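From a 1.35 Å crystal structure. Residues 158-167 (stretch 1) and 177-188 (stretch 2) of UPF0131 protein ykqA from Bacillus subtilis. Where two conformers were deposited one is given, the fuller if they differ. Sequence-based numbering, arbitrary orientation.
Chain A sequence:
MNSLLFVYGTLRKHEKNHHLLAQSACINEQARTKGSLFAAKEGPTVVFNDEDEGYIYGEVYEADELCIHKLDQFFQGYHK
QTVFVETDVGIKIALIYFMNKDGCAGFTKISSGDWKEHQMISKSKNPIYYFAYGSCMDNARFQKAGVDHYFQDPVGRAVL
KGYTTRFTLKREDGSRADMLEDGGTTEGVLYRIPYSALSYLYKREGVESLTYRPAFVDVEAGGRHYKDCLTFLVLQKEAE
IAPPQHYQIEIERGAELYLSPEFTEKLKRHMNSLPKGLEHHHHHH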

# COMPACT_ATOMS: atom_id res chain seq x y z
N ALA A 158 -12.04 -8.24 7.00
CA ALA A 158 -11.33 -8.64 5.88
C ALA A 158 -9.97 -9.15 6.31
O ALA A 158 -9.32 -8.64 7.23
CB ALA A 158 -11.22 -7.41 4.91
N VAL A 159 -9.54 -10.18 5.62
CA VAL A 159 -8.30 -10.84 5.90
C VAL A 159 -7.30 -10.42 4.81
O VAL A 159 -7.64 -10.43 3.61
CB VAL A 159 -8.49 -12.33 5.95
CG1 VAL A 159 -7.19 -13.05 6.06
CG2 VAL A 159 -9.38 -12.78 7.11
N LEU A 160 -6.05 -10.14 5.25
CA LEU A 160 -4.97 -9.78 4.34
C LEU A 160 -3.79 -10.70 4.58
O LEU A 160 -3.10 -10.60 5.60
CB LEU A 160 -4.57 -8.30 4.52
CG LEU A 160 -3.40 -7.85 3.63
CD1 LEU A 160 -3.61 -8.01 2.12
CD2 LEU A 160 -3.13 -6.39 3.88
N LYS A 161 -3.49 -11.54 3.60
CA LYS A 161 -2.37 -12.48 3.66
C LYS A 161 -1.09 -11.74 3.29
O LYS A 161 -1.10 -10.95 2.35
CB LYS A 161 -2.60 -13.53 2.56
CG LYS A 161 -3.95 -14.28 2.76
CD LYS A 161 -3.86 -15.76 2.47
CE LYS A 161 -5.02 -16.59 3.10
NZ LYS A 161 -5.39 -16.18 4.51
N GLY A 162 -0.02 -11.98 4.00
CA GLY A 162 1.29 -11.52 3.68
C GLY A 162 1.84 -10.35 4.46
O GLY A 162 2.97 -9.92 4.25
N TYR A 163 1.00 -9.79 5.32
CA TYR A 163 1.30 -8.57 6.08
C TYR A 163 1.05 -8.80 7.55
O TYR A 163 0.14 -9.57 7.90
CB TYR A 163 0.39 -7.43 5.61
CG TYR A 163 0.59 -6.98 4.18
CD1 TYR A 163 0.10 -7.71 3.11
CD2 TYR A 163 1.18 -5.79 3.90
CE1 TYR A 163 0.24 -7.31 1.83
CE2 TYR A 163 1.31 -5.32 2.62
CZ TYR A 163 0.89 -6.07 1.58
OH TYR A 163 1.02 -5.64 0.27
N THR A 164 1.78 -8.11 8.38
CA THR A 164 1.56 -7.99 9.82
C THR A 164 1.32 -6.59 10.22
O THR A 164 1.97 -5.68 9.77
CB THR A 164 2.81 -8.48 10.58
OG1 THR A 164 3.17 -9.80 10.13
CG2 THR A 164 2.56 -8.54 12.08
N THR A 165 0.35 -6.40 11.10
CA THR A 165 0.11 -5.07 11.68
C THR A 165 1.19 -4.78 12.73
O THR A 165 1.38 -5.54 13.69
CB THR A 165 -1.29 -4.96 12.29
OG1 THR A 165 -2.27 -5.17 11.29
CG2 THR A 165 -1.55 -3.59 12.89
N ARG A 166 1.92 -3.70 12.50
CA ARG A 166 3.05 -3.34 13.34
C ARG A 166 3.09 -1.86 13.59
O ARG A 166 2.51 -1.09 12.84
CB ARG A 166 4.33 -3.77 12.64
CG ARG A 166 4.50 -5.23 12.51
CD ARG A 166 5.92 -5.61 12.17
NE ARG A 166 6.07 -7.04 11.91
CZ ARG A 166 6.21 -7.94 12.89
NH1 ARG A 166 6.30 -7.57 14.15
NH2 ARG A 166 6.29 -9.20 12.58
N PHE A 167 3.76 -1.43 14.65
CA PHE A 167 3.67 -0.06 15.15
C PHE A 167 4.99 0.65 14.83
O PHE A 167 5.85 0.78 15.70
CB PHE A 167 3.30 -0.10 16.63
CG PHE A 167 1.92 -0.62 16.77
CD1 PHE A 167 1.62 -1.96 16.69
CD2 PHE A 167 0.90 0.29 16.83
CE1 PHE A 167 0.29 -2.37 16.65
CE2 PHE A 167 -0.40 -0.11 16.86
CZ PHE A 167 -0.71 -1.42 16.71
N ALA A 177 0.19 2.75 13.92
CA ALA A 177 0.11 1.51 13.21
C ALA A 177 0.55 1.59 11.75
O ALA A 177 0.54 2.63 11.13
CB ALA A 177 -1.26 0.94 13.29
N ASP A 178 0.82 0.43 11.23
CA ASP A 178 1.36 0.18 9.90
C ASP A 178 1.06 -1.26 9.56
O ASP A 178 0.70 -2.03 10.44
CB ASP A 178 2.88 0.40 9.87
CG ASP A 178 3.51 0.39 8.50
OD1 ASP A 178 2.82 0.70 7.47
OD2 ASP A 178 4.76 0.21 8.45
N MSE A 179 1.21 -1.62 8.31
CA MSE A 179 1.31 -3.03 7.93
C MSE A 179 2.60 -3.28 7.20
O MSE A 179 2.94 -2.57 6.27
CB MSE A 179 0.16 -3.49 7.05
CG MSE A 179 -1.21 -3.34 7.74
SE MSE A 179 -2.56 -4.22 6.74
CE MSE A 179 -2.46 -3.15 5.18
N LEU A 180 3.36 -4.23 7.68
CA LEU A 180 4.65 -4.60 7.09
C LEU A 180 4.48 -5.82 6.24
O LEU A 180 3.88 -6.80 6.70
CB LEU A 180 5.66 -4.89 8.15
CG LEU A 180 7.14 -4.94 7.76
CD1 LEU A 180 7.61 -3.59 7.31
CD2 LEU A 180 8.00 -5.44 8.92
N GLU A 181 4.97 -5.80 4.99
CA GLU A 181 4.83 -6.95 4.08
C GLU A 181 5.95 -7.93 4.39
O GLU A 181 6.96 -8.01 3.71
CB GLU A 181 4.90 -6.47 2.64
CG GLU A 181 4.48 -7.52 1.65
CD GLU A 181 4.72 -7.16 0.22
OE1 GLU A 181 5.22 -6.06 -0.07
OE2 GLU A 181 4.34 -7.96 -0.65
N ASP A 182 5.75 -8.71 5.46
CA ASP A 182 6.76 -9.58 6.03
C ASP A 182 6.39 -11.04 6.05
O ASP A 182 7.09 -11.86 6.67
CB ASP A 182 7.16 -9.10 7.43
CG ASP A 182 6.05 -9.19 8.45
OD1 ASP A 182 6.33 -8.75 9.64
OD2 ASP A 182 4.94 -9.73 8.13
N GLY A 183 5.27 -11.38 5.41
CA GLY A 183 4.82 -12.77 5.26
C GLY A 183 3.87 -13.20 6.35
O GLY A 183 3.54 -14.38 6.42
N GLY A 184 3.49 -12.32 7.27
CA GLY A 184 2.54 -12.64 8.32
C GLY A 184 1.12 -12.64 7.72
O GLY A 184 0.89 -12.71 6.51
N THR A 185 0.14 -12.60 8.60
CA THR A 185 -1.29 -12.45 8.20
C THR A 185 -1.92 -11.48 9.15
O THR A 185 -1.55 -11.42 10.32
CB THR A 185 -2.02 -13.83 8.23
OG1 THR A 185 -3.25 -13.69 7.54
CG2 THR A 185 -2.53 -14.21 9.62
N THR A 186 -2.82 -10.68 8.65
CA THR A 186 -3.52 -9.73 9.47
C THR A 186 -4.98 -9.55 9.09
O THR A 186 -5.44 -10.18 8.13
CB THR A 186 -2.71 -8.44 9.47
OG1 THR A 186 -3.10 -7.67 10.64
CG2 THR A 186 -2.88 -7.59 8.21
N GLU A 187 -5.70 -8.73 9.87
CA GLU A 187 -7.10 -8.45 9.64
C GLU A 187 -7.33 -6.96 9.74
O GLU A 187 -6.60 -6.24 10.42
CB GLU A 187 -8.03 -9.19 10.68
CG GLU A 187 -7.89 -10.69 10.73
CD GLU A 187 -8.98 -11.35 11.56
OE1 GLU A 187 -9.94 -10.68 12.00
OE2 GLU A 187 -8.83 -12.58 11.77
N GLY A 188 -8.40 -6.55 9.08
CA GLY A 188 -8.89 -5.18 9.21
C GLY A 188 -10.33 -5.12 8.79
O GLY A 188 -10.97 -6.15 8.58
O HOH W 1 1.45 -12.50 11.36
O HOH W 2 -4.83 -4.88 12.16
O HOH W 3 -1.00 -8.68 12.32

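How does the first strand of stretch 1 find its partner? It runs antiparallel to the strand at 185-188, and the backbones bond in alternate pairs. Ala 158 N donates to Gly 188 O at 2.8 Å and Leu 160 N to Thr 186 O at 2.9 Å, both bonds being returned. The side chains of Ala 158, Leu 160 and Thr 186 lie on one face of the sheet, where all three are buried. Val 159, Lys 161, Thr 185 and Glu 187 take the other, more open face, which suits the charged and polar members. Leu 160 CD2 meets the selenomethionine methyl Met 179 CE at 3.6 Å.

What happens where the first ladder stops? The register shifts by two, and Gly 162 bridges the gap: its N donates to Gly 184 O at 2.8 Å, while its O accepts from Gly 183 N at 3.0 Å. Both Gly 162 and Gly 183 have positive phi values at which a CB would jam against the preceding carbonyl, so glycine fits each turn. Tyr 163 then buries its ring, with Glu 181 CG over one face, 4.1 Å from the ring centroid in a CH-pi contact.

How does Thr 164 tie the second ladder to the loop? Its backbone pairs with Leu 180, Thr 164 N to Leu 180 O at 3.0 Å and Leu 180 N to Thr 164 O at 2.9 Å. Its side chain donates from OG1 to Asp 182 OD2 at 2.7 Å. That same OD2 accepts from Gly 184 N at 3.1 Å, bracing the loop. Gly 184 must stay slim here, since an ideal CB would lie 2.0 Å from Thr 164 OG1.

What do the last three residues add? Thr 165, buried, places OG1 2.7 Å from Thr 186 OG1, a hydroxyl pair that links the two ladders; water 2 extends the link, accepting from Thr 165 OG1 and donating to Glu 187 O, at 2.7 and 2.8 Å. Arg 166 N bonds Asp 178 O at 2.9 Å, and its long side chain reaches back to the loop, where NE and NH2 both donate to Asp 182 OD1, at 2.9 and 3.0 Å, in a salt bridge. Asp 182 thus serves three residues, Thr 164 and Gly 184 through OD2 and Arg 166 through OD1. Phe 167 closes the contact, its CE2 3.8 Å from Ala 177 CB, both residues buried.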